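Local structure of erythrocyte membrane protein 1 (Plasmodium falciparum, 6S8T) at residues I218-I222 against D233-E239; I156-K161 against S177-V182; Y313-M317 against P459-A463. The protein is a PfEMP1 surface adhesin of infected erythrocytes, represented here by its DBLbeta domain, which binds the host receptor ICAM-1. The contacts are given in a common frame with arbitrary orientation. Numbering follows the deposited sequence.

Interaction 1: I218-I222 against D233-E239; sequences IKEEI and DKYKGDE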
ATOM      1  N   ILE A 218      10.477  15.260 -21.175  1.00 55.38           N
ATOM      2  CA  ILE A 218       9.107  15.073 -21.641  1.00 53.66           C
ATOM      3  C   ILE A 218       8.409  16.416 -21.807  1.00 54.98           C
ATOM      4  O   ILE A 218       7.658  16.626 -22.767  1.00 55.97           O
ATOM      5  CB  ILE A 218       8.344  14.144 -20.680  1.00 49.12           C
ATOM      6  CG1 ILE A 218       8.834  12.702 -20.832  1.00 44.70           C
ATOM      7  CG2 ILE A 218       6.840  14.249 -20.905  1.00 49.02           C
ATOM      8  CD1 ILE A 218       8.141  11.716 -19.905  1.00 40.02           C
ATOM      9  N   LYS A 219       8.656  17.353 -20.884  1.00 59.46           N
ATOM     10  CA  LYS A 219       8.044  18.675 -20.988  1.00 62.63           C
ATOM     11  C   LYS A 219       8.457  19.372 -22.279  1.00 68.37           C
ATOM     12  O   LYS A 219       7.652  20.078 -22.896  1.00 68.99           O
ATOM     13  CB  LYS A 219       8.418  19.527 -19.773  1.00 59.06           C
ATOM     14  CG  LYS A 219       7.824  20.927 -19.797  1.00 60.01           C
ATOM     15  CD  LYS A 219       8.324  21.783 -18.642  1.00 61.35           C
ATOM     16  CE  LYS A 219       7.788  23.208 -18.759  1.00 65.74           C
ATOM     17  NZ  LYS A 219       8.309  24.113 -17.697  1.00 68.77           N
ATOM     18  N   GLU A 220       9.703  19.174 -22.710  1.00 72.52           N
ATOM     19  CA  GLU A 220      10.160  19.722 -23.981  1.00 75.42           C
ATOM     20  C   GLU A 220       9.780  18.838 -25.162  1.00 75.89           C
ATOM     21  O   GLU A 220       9.645  19.345 -26.281  1.00 74.78           O
ATOM     22  CB  GLU A 220      11.678  19.926 -23.946  1.00 78.64           C
ATOM     23  CG  GLU A 220      12.217  20.878 -25.004  1.00 87.74           C
ATOM     24  CD  GLU A 220      11.894  22.334 -24.710  1.00 93.72           C
ATOM     25  OE1 GLU A 220      11.463  22.633 -23.575  1.00 93.79           O
ATOM     26  OE2 GLU A 220      12.074  23.180 -25.615  1.00 96.88           O
ATOM     27  N   GLU A 221       9.592  17.536 -24.936  1.00 78.12           N
ATOM     28  CA  GLU A 221       9.224  16.630 -26.022  1.00 82.73           C
ATOM     29  C   GLU A 221       7.852  16.981 -26.589  1.00 82.19           C
ATOM     30  O   GLU A 221       7.687  17.128 -27.806  1.00 83.32           O
ATOM     31  CB  GLU A 221       9.252  15.182 -25.527  1.00 86.55           C
ATOM     32  CG  GLU A 221       8.841  14.139 -26.559  1.00 92.38           C
ATOM     33  CD  GLU A 221       8.896  12.719 -26.009  1.00 94.65           C
ATOM     34  OE1 GLU A 221       9.458  12.527 -24.909  1.00 94.20           O
ATOM     35  OE2 GLU A 221       8.375  11.794 -26.669  1.00 96.32           O
ATOM     36  N   ILE A 222       6.850  17.125 -25.715  1.00 80.33           N
ATOM     37  CA  ILE A 222       5.506  17.494 -26.158  1.00 79.80           C
ATOM     38  C   ILE A 222       5.351  18.988 -26.380  1.00 82.66           C
ATOM     39  O   ILE A 222       4.282  19.429 -26.824  1.00 79.75           O
ATOM     40  CB  ILE A 222       4.435  17.033 -25.150  1.00 75.08           C
ATOM     41  CG1 ILE A 222       4.546  17.831 -23.851  1.00 71.51           C
ATOM     42  CG2 ILE A 222       4.571  15.543 -24.875  1.00 74.12           C
ATOM     43  CD1 ILE A 222       3.487  17.485 -22.833  1.00 68.94           C
ATOM     44  N   ASP A 233       2.577  26.208 -24.050  1.00115.74           N
ATOM     45  CA  ASP A 233       3.065  25.302 -23.014  1.00106.88           C
ATOM     46  C   ASP A 233       1.988  25.187 -21.942  1.00 97.42           C
ATOM     47  O   ASP A 233       1.696  26.162 -21.241  1.00 97.40           O
ATOM     48  CB  ASP A 233       4.384  25.804 -22.424  1.00109.58           C
ATOM     49  CG  ASP A 233       5.043  24.787 -21.504  1.00108.45           C
ATOM     50  OD1 ASP A 233       4.533  23.651 -21.391  1.00105.98           O
ATOM     51  OD2 ASP A 233       6.077  25.128 -20.891  1.00109.15           O
ATOM     52  N   LYS A 234       1.397  23.998 -21.822  1.00 87.58           N
ATOM     53  CA  LYS A 234       0.356  23.742 -20.835  1.00 76.83           C
ATOM     54  C   LYS A 234       0.905  23.492 -19.436  1.00 67.50           C
ATOM     55  O   LYS A 234       0.115  23.267 -18.512  1.00 64.77           O
ATOM     56  CB  LYS A 234      -0.490  22.540 -21.266  1.00 74.82           C
ATOM     57  CG  LYS A 234      -1.155  22.680 -22.628  1.00 77.25           C
ATOM     58  CD  LYS A 234      -2.371  23.590 -22.567  1.00 79.53           C
ATOM     59  CE  LYS A 234      -3.127  23.583 -23.889  1.00 81.56           C
ATOM     60  NZ  LYS A 234      -3.528  22.202 -24.290  1.00 80.11           N
ATOM     61  N   TYR A 235       2.225  23.524 -19.253  1.00 62.63           N
ATOM     62  CA  TYR A 235       2.857  23.185 -17.982  1.00 55.95           C
ATOM     63  C   TYR A 235       3.914  24.214 -17.602  1.00 54.31           C
ATOM     64  O   TYR A 235       4.975  23.872 -17.072  1.00 48.69           O
ATOM     65  CB  TYR A 235       3.467  21.786 -18.038  1.00 53.05           C
ATOM     66  CG  TYR A 235       2.471  20.701 -18.380  1.00 53.66           C
ATOM     67  CD1 TYR A 235       1.768  20.034 -17.383  1.00 50.79           C
ATOM     68  CD2 TYR A 235       2.234  20.341 -19.703  1.00 52.61           C
ATOM     69  CE1 TYR A 235       0.855  19.043 -17.693  1.00 48.55           C
ATOM     70  CE2 TYR A 235       1.324  19.352 -20.022  1.00 50.71           C
ATOM     71  CZ  TYR A 235       0.637  18.707 -19.015  1.00 50.29           C
ATOM     72  OH  TYR A 235      -0.268  17.723 -19.330  1.00 52.13           O
ATOM     73  N   LYS A 236       3.637  25.492 -17.858  1.00 57.12           N
ATOM     74  CA  LYS A 236       4.587  26.549 -17.528  1.00 60.91           C
ATOM     75  C   LYS A 236       4.842  26.594 -16.026  1.00 59.89           C
ATOM     76  O   LYS A 236       3.906  26.606 -15.222  1.00 56.50           O
ATOM     77  CB  LYS A 236       4.065  27.901 -18.015  1.00 66.11           C
ATOM     78  CG  LYS A 236       3.931  28.009 -19.525  1.00 71.87           C
ATOM     79  CD  LYS A 236       3.442  29.388 -19.947  1.00 76.15           C
ATOM     80  CE  LYS A 236       3.305  29.483 -21.459  1.00 78.10           C
ATOM     81  NZ  LYS A 236       2.886  30.840 -21.906  1.00 80.44           N
ATOM     82  N   GLY A 237       6.121  26.616 -15.651  1.00 62.51           N
ATOM     83  CA  GLY A 237       6.489  26.653 -14.251  1.00 65.16           C
ATOM     84  C   GLY A 237       6.289  25.357 -13.500  1.00 63.51           C
ATOM     85  O   GLY A 237       6.295  25.362 -12.266  1.00 63.23           O
ATOM     86  N   ASP A 238       6.119  24.238 -14.207  1.00 61.05           N
ATOM     87  CA  ASP A 238       5.866  22.966 -13.537  1.00 57.13           C
ATOM     88  C   ASP A 238       7.092  22.445 -12.797  1.00 54.53           C
ATOM     89  O   ASP A 238       6.946  21.628 -11.884  1.00 52.82           O
ATOM     90  CB  ASP A 238       5.382  21.926 -14.552  1.00 59.99           C
ATOM     91  CG  ASP A 238       4.567  20.813 -13.912  1.00 61.61           C
ATOM     92  OD1 ASP A 238       4.150  20.964 -12.743  1.00 61.42           O
ATOM     93  OD2 ASP A 238       4.344  19.780 -14.582  1.00 61.38           O
ATOM     94  N   GLU A 239       8.295  22.896 -13.163  1.00 56.35           N
ATOM     95  CA  GLU A 239       9.483  22.487 -12.426  1.00 58.55           C
ATOM     96  C   GLU A 239       9.564  23.137 -11.049  1.00 62.41           C
ATOM     97  O   GLU A 239      10.316  22.656 -10.195  1.00 63.39           O
ATOM     98  CB  GLU A 239      10.746  22.805 -13.233  1.00 59.29           C
ATOM     99  CG  GLU A 239      11.058  24.288 -13.378  1.00 64.45           C
ATOM    100  CD  GLU A 239      10.252  24.965 -14.473  1.00 67.51           C
ATOM    101  OE1 GLU A 239       9.388  24.304 -15.085  1.00 66.58           O
ATOM    102  OE2 GLU A 239      10.489  26.165 -14.724  1.00 71.01           O
TER
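Lys219 and Glu239 form the salt bridge of this contact, with Lys219 NZ 2.8 Å from Glu239 OE1. As a hydrogen bond its geometry is weak. Lys219 NZ also gives a second, weak hydrogen bond to the backbone, 3.4 Å to Tyr235 O. Asp233 adds negative charge nearby: Asp233 OD2 lies 4.0 Å from Lys219 NZ, too far for a salt bridge. The lysine side chain is fully extended, all four chi angles being t, and this carries the ammonium group from the helix to the bend of the loop. The loop is shaped by two local motifs. Asp233 OD1 accepts from Tyr235 N at 3.1 Å, an Asx turn. Tyr235 to Asp238 then form a type II beta turn, closed by Asp238 N to Tyr235 O at 3.1 Å, with Gly237 at positive phi. Tyr235 O therefore serves both the turn and the lysine. These segments belong to the Duffy binding family region, where the loop joins helix 202-221 to helix 246-268. Apolar packing is small: Ile222 CD1 lies 4.0 Å from Tyr235 CE2. The tyrosine hydroxyl is hydrogen-bonded to Asp251 and to the backbone of Gly35, and Asp238 OD2 accepts from the backbone N of Leu248. The side chains of Ile218, Lys219, Ile222 and Tyr235 touch Leu248, so helix 246-268 packs against both segments.

Interaction 2: I156-K161 against S177-V182; sequences IIKRYK and SICRAV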
ATOM      1  N   ILE A 156       4.624 -11.322  -6.431  1.00 45.71           N
ATOM      2  CA  ILE A 156       3.699 -11.288  -5.300  1.00 39.36           C
ATOM      3  C   ILE A 156       2.931 -12.598  -5.201  1.00 38.75           C
ATOM      4  O   ILE A 156       2.791 -13.175  -4.115  1.00 39.52           O
ATOM      5  CB  ILE A 156       2.742 -10.085  -5.424  1.00 38.19           C
ATOM      6  CG1 ILE A 156       3.463  -8.780  -5.087  1.00 35.87           C
ATOM      7  CG2 ILE A 156       1.532 -10.267  -4.521  1.00 35.13           C
ATOM      8  CD1 ILE A 156       2.633  -7.541  -5.384  1.00 31.33           C
ATOM      9  N   ILE A 157       2.423 -13.090  -6.330  1.00 39.76           N
ATOM     10  CA  ILE A 157       1.635 -14.319  -6.321  1.00 44.45           C
ATOM     11  C   ILE A 157       2.482 -15.498  -5.852  1.00 48.71           C
ATOM     12  O   ILE A 157       2.054 -16.284  -4.997  1.00 49.59           O
ATOM     13  CB  ILE A 157       1.027 -14.564  -7.715  1.00 46.91           C
ATOM     14  CG1 ILE A 157       0.054 -13.431  -8.056  1.00 48.90           C
ATOM     15  CG2 ILE A 157       0.352 -15.930  -7.781  1.00 48.40           C
ATOM     16  CD1 ILE A 157      -0.522 -13.496  -9.452  1.00 52.63           C
ATOM     17  N   LYS A 158       3.707 -15.622  -6.373  1.00 49.53           N
ATOM     18  CA  LYS A 158       4.533 -16.779  -6.037  1.00 53.81           C
ATOM     19  C   LYS A 158       5.059 -16.705  -4.606  1.00 51.52           C
ATOM     20  O   LYS A 158       5.063 -17.714  -3.891  1.00 51.87           O
ATOM     21  CB  LYS A 158       5.690 -16.907  -7.027  1.00 63.08           C
ATOM     22  CG  LYS A 158       5.259 -17.197  -8.462  1.00 70.33           C
ATOM     23  CD  LYS A 158       6.459 -17.355  -9.386  1.00 76.23           C
ATOM     24  CE  LYS A 158       6.028 -17.583 -10.830  1.00 80.34           C
ATOM     25  NZ  LYS A 158       5.162 -18.791 -10.980  1.00 83.45           N
ATOM     26  N   ARG A 159       5.514 -15.528  -4.166  1.00 51.43           N
ATOM     27  CA  ARG A 159       6.090 -15.429  -2.828  1.00 51.82           C
ATOM     28  C   ARG A 159       5.024 -15.501  -1.743  1.00 53.22           C
ATOM     29  O   ARG A 159       5.310 -15.952  -0.630  1.00 58.47           O
ATOM     30  CB  ARG A 159       6.899 -14.144  -2.684  1.00 52.21           C
ATOM     31  CG  ARG A 159       8.249 -14.193  -3.363  1.00 57.70           C
ATOM     32  CD  ARG A 159       9.094 -12.986  -3.002  1.00 59.30           C
ATOM     33  NE  ARG A 159      10.459 -13.118  -3.504  1.00 66.77           N
ATOM     34  CZ  ARG A 159      11.446 -13.708  -2.835  1.00 65.14           C
ATOM     35  NH1 ARG A 159      12.657 -13.784  -3.367  1.00 67.98           N
ATOM     36  NH2 ARG A 159      11.222 -14.216  -1.631  1.00 62.17           N
ATOM     37  N   TYR A 160       3.800 -15.059  -2.037  1.00 53.87           N
ATOM     38  CA  TYR A 160       2.716 -15.213  -1.071  1.00 52.31           C
ATOM     39  C   TYR A 160       2.425 -16.687  -0.822  1.00 54.26           C
ATOM     40  O   TYR A 160       2.288 -17.122   0.328  1.00 52.76           O
ATOM     41  CB  TYR A 160       1.460 -14.493  -1.564  1.00 51.76           C
ATOM     42  CG  TYR A 160       0.423 -14.253  -0.489  1.00 56.15           C
ATOM     43  CD1 TYR A 160      -0.374 -15.289  -0.012  1.00 60.34           C
ATOM     44  CD2 TYR A 160       0.234 -12.983   0.041  1.00 59.03           C
ATOM     45  CE1 TYR A 160      -1.323 -15.063   0.971  1.00 63.50           C
ATOM     46  CE2 TYR A 160      -0.709 -12.748   1.019  1.00 59.27           C
ATOM     47  CZ  TYR A 160      -1.485 -13.788   1.481  1.00 63.17           C
ATOM     48  OH  TYR A 160      -2.425 -13.544   2.456  1.00 67.07           O
ATOM     49  N   LYS A 161       2.328 -17.474  -1.896  1.00 47.98           N
ATOM     50  CA  LYS A 161       2.101 -18.905  -1.741  1.00 58.98           C
ATOM     51  C   LYS A 161       3.294 -19.596  -1.093  1.00 56.18           C
ATOM     52  O   LYS A 161       3.114 -20.550  -0.328  1.00 57.79           O
ATOM     53  CB  LYS A 161       1.778 -19.536  -3.098  1.00 60.21           C
ATOM     54  CG  LYS A 161       0.442 -19.081  -3.676  1.00 59.57           C
ATOM     55  CD  LYS A 161       0.040 -19.884  -4.906  1.00 65.42           C
ATOM     56  CE  LYS A 161       0.850 -19.487  -6.127  1.00 69.18           C
ATOM     57  NZ  LYS A 161       0.420 -20.240  -7.341  1.00 73.16           N
ATOM     58  N   SER A 177      -6.857 -11.987  -0.603  1.00 49.44           N
ATOM     59  CA  SER A 177      -5.717 -11.297  -0.010  1.00 50.50           C
ATOM     60  C   SER A 177      -4.610 -11.072  -1.036  1.00 46.79           C
ATOM     61  O   SER A 177      -3.951 -10.026  -1.025  1.00 41.04           O
ATOM     62  CB  SER A 177      -5.199 -12.093   1.190  1.00 57.46           C
ATOM     63  OG  SER A 177      -4.162 -11.404   1.864  1.00 59.70           O
ATOM     64  N   ILE A 178      -4.395 -12.042  -1.932  1.00 45.33           N
ATOM     65  CA  ILE A 178      -3.399 -11.878  -2.989  1.00 41.20           C
ATOM     66  C   ILE A 178      -3.854 -10.824  -3.993  1.00 40.88           C
ATOM     67  O   ILE A 178      -3.052 -10.009  -4.465  1.00 41.09           O
ATOM     68  CB  ILE A 178      -3.119 -13.227  -3.681  1.00 38.80           C
ATOM     69  CG1 ILE A 178      -2.534 -14.242  -2.699  1.00 43.77           C
ATOM     70  CG2 ILE A 178      -2.171 -13.042  -4.852  1.00 38.51           C
ATOM     71  CD1 ILE A 178      -2.301 -15.622  -3.312  1.00 43.24           C
ATOM     72  N   CYS A 179      -5.146 -10.826  -4.338  1.00 40.36           N
ATOM     73  CA  CYS A 179      -5.667  -9.819  -5.255  1.00 40.15           C
ATOM     74  C   CYS A 179      -5.503  -8.411  -4.682  1.00 37.20           C
ATOM     75  O   CYS A 179      -5.152  -7.475  -5.411  1.00 35.92           O
ATOM     76  CB  CYS A 179      -7.135 -10.119  -5.583  1.00 44.16           C
ATOM     77  SG  CYS A 179      -7.406 -11.629  -6.593  1.00 49.77           S
ATOM     78  N   ARG A 180      -5.730  -8.245  -3.373  1.00 36.31           N
ATOM     79  CA  ARG A 180      -5.560  -6.929  -2.754  1.00 32.78           C
ATOM     80  C   ARG A 180      -4.100  -6.485  -2.782  1.00 34.53           C
ATOM     81  O   ARG A 180      -3.812  -5.300  -2.987  1.00 32.59           O
ATOM     82  CB  ARG A 180      -6.085  -6.937  -1.314  1.00 34.45           C
ATOM     83  CG  ARG A 180      -7.606  -6.860  -1.183  1.00 35.60           C
ATOM     84  CD  ARG A 180      -8.044  -6.580   0.256  1.00 37.06           C
ATOM     85  NE  ARG A 180      -7.556  -7.586   1.198  1.00 38.44           N
ATOM     86  CZ  ARG A 180      -8.222  -8.686   1.538  1.00 40.21           C
ATOM     87  NH1 ARG A 180      -7.694  -9.544   2.402  1.00 43.34           N
ATOM     88  NH2 ARG A 180      -9.416  -8.934   1.015  1.00 39.18           N
ATOM     89  N   ALA A 181      -3.166  -7.422  -2.574  1.00 35.00           N
ATOM     90  CA  ALA A 181      -1.748  -7.073  -2.573  1.00 32.44           C
ATOM     91  C   ALA A 181      -1.297  -6.571  -3.940  1.00 33.15           C
ATOM     92  O   ALA A 181      -0.475  -5.651  -4.031  1.00 35.35           O
ATOM     93  CB  ALA A 181      -0.910  -8.279  -2.143  1.00 36.66           C
ATOM     94  N   VAL A 182      -1.820  -7.167  -5.014  1.00 29.96           N
ATOM     95  CA  VAL A 182      -1.494  -6.691  -6.355  1.00 30.24           C
ATOM     96  C   VAL A 182      -2.110  -5.314  -6.602  1.00 31.34           C
ATOM     97  O   VAL A 182      -1.525  -4.480  -7.302  1.00 31.61           O
ATOM     98  CB  VAL A 182      -1.940  -7.727  -7.406  1.00 31.27           C
ATOM     99  CG1 VAL A 182      -1.637  -7.244  -8.818  1.00 34.21           C
ATOM    100  CG2 VAL A 182      -1.252  -9.074  -7.153  1.00 32.76           C
TER
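Ser177 opens the segment with the polar link of this contact. Tyr160 OH donates a hydrogen bond to Ser177 OG, 2.8 Å away. Ser177 OG is also hydrogen-bonded to Glu303 of helix 293-319. Ile178 follows and has the largest share of the buried area. Ile178 CG1 sits over one face of the Tyr160 ring, 3.8 Å from the centroid, a CH-pi contact. Ile178 CG2 meets Ile157 CG1 at 3.9 Å. Cys179 points away from helix 137-163 and is disulfide-bonded to Cys278. Arg180 also takes no part across the interface; it forms salt bridges with Asp277 and Glu303. Ala181 returns to the contact, with Ala181 CB 3.9 Å from Ile156 CG2. Ile156 CG2 also lies 4.0 Å from Val182 CG2, at the end of the segment. The short helical segments run roughly antiparallel at 138°, with their axes 10.2 Å apart at closest approach. This is a buried antiparallel helix-helix packing of helices 137-163 and 172-194, consecutive in the chain, within the disulfide-stabilised, mainly helical Duffy-binding-like fold.

Interaction 3: Y313-M317 against P459-A463; sequences YDKLM and PPKYA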
ATOM      1  N   TYR A 313      -2.673 -16.499  18.631  1.00 56.87           N
ATOM      2  CA  TYR A 313      -3.813 -16.967  19.408  1.00 60.10           C
ATOM      3  C   TYR A 313      -3.968 -18.478  19.300  1.00 59.47           C
ATOM      4  O   TYR A 313      -4.339 -19.138  20.276  1.00 58.16           O
ATOM      5  CB  TYR A 313      -5.086 -16.256  18.948  1.00 60.34           C
ATOM      6  CG  TYR A 313      -6.239 -16.353  19.922  1.00 62.61           C
ATOM      7  CD1 TYR A 313      -6.406 -15.405  20.925  1.00 63.13           C
ATOM      8  CD2 TYR A 313      -7.164 -17.386  19.836  1.00 63.88           C
ATOM      9  CE1 TYR A 313      -7.460 -15.484  21.816  1.00 63.25           C
ATOM     10  CE2 TYR A 313      -8.220 -17.475  20.724  1.00 65.20           C
ATOM     11  CZ  TYR A 313      -8.364 -16.520  21.712  1.00 66.34           C
ATOM     12  OH  TYR A 313      -9.414 -16.601  22.598  1.00 69.58           O
ATOM     13  N   ASP A 314      -3.682 -19.045  18.125  1.00 63.49           N
ATOM     14  CA  ASP A 314      -3.744 -20.497  17.972  1.00 70.61           C
ATOM     15  C   ASP A 314      -2.694 -21.188  18.831  1.00 67.66           C
ATOM     16  O   ASP A 314      -2.957 -22.251  19.404  1.00 66.18           O
ATOM     17  CB  ASP A 314      -3.575 -20.884  16.504  1.00 81.01           C
ATOM     18  CG  ASP A 314      -4.794 -20.553  15.671  1.00 89.26           C
ATOM     19  OD1 ASP A 314      -5.778 -20.035  16.238  1.00 91.42           O
ATOM     20  OD2 ASP A 314      -4.768 -20.812  14.449  1.00 93.63           O
ATOM     21  N   LYS A 315      -1.495 -20.607  18.924  1.00 67.90           N
ATOM     22  CA  LYS A 315      -0.480 -21.156  19.817  1.00 70.37           C
ATOM     23  C   LYS A 315      -0.940 -21.112  21.265  1.00 70.87           C
ATOM     24  O   LYS A 315      -0.584 -21.989  22.060  1.00 74.23           O
ATOM     25  CB  LYS A 315       0.835 -20.393  19.658  1.00 70.09           C
ATOM     26  CG  LYS A 315       1.443 -20.478  18.271  1.00 74.36           C
ATOM     27  CD  LYS A 315       2.713 -19.651  18.175  1.00 78.12           C
ATOM     28  CE  LYS A 315       3.316 -19.733  16.780  1.00 83.83           C
ATOM     29  NZ  LYS A 315       4.512 -18.857  16.631  1.00 85.54           N
ATOM     30  N   LEU A 316      -1.734 -20.104  21.625  1.00 68.07           N
ATOM     31  CA  LEU A 316      -2.262 -20.009  22.977  1.00 68.01           C
ATOM     32  C   LEU A 316      -3.374 -21.022  23.226  1.00 70.72           C
ATOM     33  O   LEU A 316      -3.521 -21.510  24.353  1.00 71.82           O
ATOM     34  CB  LEU A 316      -2.764 -18.588  23.238  1.00 65.59           C
ATOM     35  CG  LEU A 316      -2.891 -18.147  24.697  1.00 66.47           C
ATOM     36  CD1 LEU A 316      -1.542 -18.220  25.392  1.00 67.18           C
ATOM     37  CD2 LEU A 316      -3.463 -16.740  24.776  1.00 63.65           C
ATOM     38  N   MET A 317      -4.160 -21.356  22.197  1.00 73.63           N
ATOM     39  CA  MET A 317      -5.243 -22.317  22.378  1.00 82.72           C
ATOM     40  C   MET A 317      -4.713 -23.728  22.590  1.00 87.56           C
ATOM     41  O   MET A 317      -5.342 -24.525  23.296  1.00 88.48           O
ATOM     42  CB  MET A 317      -6.189 -22.299  21.173  1.00 90.51           C
ATOM     43  CG  MET A 317      -6.863 -20.960  20.911  1.00 96.72           C
ATOM     44  SD  MET A 317      -8.282 -21.074  19.798  1.00103.51           S
ATOM     45  CE  MET A 317      -7.534 -21.817  18.349  1.00105.50           C
ATOM     46  N   PRO A 459      -5.944 -11.640  27.862  1.00124.44           N
ATOM     47  CA  PRO A 459      -7.051 -12.146  27.044  1.00118.47           C
ATOM     48  C   PRO A 459      -8.208 -12.590  27.921  1.00118.35           C
ATOM     49  O   PRO A 459      -8.021 -13.391  28.849  1.00121.54           O
ATOM     50  CB  PRO A 459      -6.428 -13.335  26.295  1.00116.65           C
ATOM     51  CG  PRO A 459      -4.951 -13.111  26.376  1.00116.44           C
ATOM     52  CD  PRO A 459      -4.726 -12.447  27.696  1.00121.78           C
ATOM     53  N   PRO A 460      -9.416 -12.083  27.664  1.00113.52           N
ATOM     54  CA  PRO A 460     -10.553 -12.425  28.536  1.00116.90           C
ATOM     55  C   PRO A 460     -10.850 -13.913  28.595  1.00118.89           C
ATOM     56  O   PRO A 460     -11.323 -14.402  29.629  1.00123.14           O
ATOM     57  CB  PRO A 460     -11.717 -11.639  27.913  1.00116.20           C
ATOM     58  CG  PRO A 460     -11.064 -10.534  27.145  1.00110.84           C
ATOM     59  CD  PRO A 460      -9.789 -11.119  26.618  1.00107.54           C
ATOM     60  N   LYS A 461     -10.579 -14.651  27.518  1.00114.52           N
ATOM     61  CA  LYS A 461     -10.826 -16.086  27.505  1.00113.80           C
ATOM     62  C   LYS A 461      -9.706 -16.881  28.165  1.00111.08           C
ATOM     63  O   LYS A 461      -9.928 -18.034  28.551  1.00116.68           O
ATOM     64  CB  LYS A 461     -11.020 -16.573  26.067  1.00112.10           C
ATOM     65  CG  LYS A 461     -12.053 -15.790  25.265  1.00110.74           C
ATOM     66  CD  LYS A 461     -13.478 -16.204  25.605  1.00115.88           C
ATOM     67  CE  LYS A 461     -14.482 -15.508  24.695  1.00114.03           C
ATOM     68  NZ  LYS A 461     -15.871 -16.013  24.886  1.00118.63           N
ATOM     69  N   TYR A 462      -8.513 -16.293  28.308  1.00100.78           N
ATOM     70  CA  TYR A 462      -7.363 -17.003  28.856  1.00 94.67           C
ATOM     71  C   TYR A 462      -6.741 -16.273  30.042  1.00 91.52           C
ATOM     72  O   TYR A 462      -5.581 -16.531  30.380  1.00 91.23           O
ATOM     73  CB  TYR A 462      -6.308 -17.237  27.772  1.00 90.18           C
ATOM     74  CG  TYR A 462      -6.747 -18.224  26.717  1.00 89.85           C
ATOM     75  CD1 TYR A 462      -6.514 -19.584  26.873  1.00 92.98           C
ATOM     76  CD2 TYR A 462      -7.408 -17.798  25.572  1.00 86.48           C
ATOM     77  CE1 TYR A 462      -6.919 -20.491  25.916  1.00 94.21           C
ATOM     78  CE2 TYR A 462      -7.818 -18.699  24.608  1.00 88.30           C
ATOM     79  CZ  TYR A 462      -7.571 -20.043  24.786  1.00 92.22           C
ATOM     80  OH  TYR A 462      -7.978 -20.944  23.832  1.00 95.98           O
ATOM     81  N   ALA A 463      -7.489 -15.372  30.685  1.00 92.12           N
ATOM     82  CA  ALA A 463      -6.954 -14.667  31.845  1.00 83.12           C
ATOM     83  C   ALA A 463      -6.659 -15.630  32.987  1.00 93.56           C
ATOM     84  O   ALA A 463      -5.619 -15.523  33.647  1.00 88.91           O
ATOM     85  CB  ALA A 463      -7.929 -13.579  32.293  1.00 83.75           C
TER
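Residues 313-317 form part of a regular helix, with Met317 N hydrogen-bonded to Tyr313 O at 2.9 Å. Residues 459-463 have no regular secondary structure but bend back on themselves, and Tyr462 N reaches Pro459 O at 3.0 Å. The backbones stay well apart: the nearest CA pair, Leu316 and Tyr462, is 8.3 Å apart. Side chains fill the gap, chiefly that of Tyr462, which points toward the helix and has the largest buried area here. Its ring edge approaches the face of Tyr313 in an offset edge-to-face pair, with centroids 5.6 Å apart and planes at 81°. Tyr313 OH lies 3.3 Å from Tyr462 CE2, near the plane of that ring. Leu316 covers one face of the Tyr462 ring, with Leu316 CD2 4.1 Å from Tyr462 CG. Leu316 CD2 also meets Pro459 CG at 4.2 Å. Met317 CG comes within 3.1 Å of Tyr462 OH, while the end of the methionine leads away. Lys461 contributes at the margin, with Lys461 CB 3.8 Å from Tyr313 OH. The contact packs the C-terminal part of this chain onto helix 293-319. Leu316 also touches Ala343 and Cys344 of helix 335-372, and Cys344 is disulfide-bonded to Cys466, just beyond 459-463. Tyr462 thus packs on helix 293-319 near the point where a disulfide ties the tail to helix 335-372.

Overall arrangement
The three contacts follow one another along the chain, interaction 2 first, then 1, then 3. Interactions 1 and 2 both lie in the Duffy binding family region, with centres 38 Å apart. Helices 172-194 and 202-221, which carry one segment of each, are consecutive. Interaction 2 is nearest the centre of the chain. Interactions 1 and 3 lie on opposite sides of that centre, 60 Å apart between centres. Helix 293-319 connects the regions of interactions 2 and 3: it carries 313-317, and its Glu303 is hydrogen-bonded to Ser177. Their centres are 29 Å apart. The contacts thus mark a loop at one end, a helical core and a tail packing in one elongated, mainly helical domain.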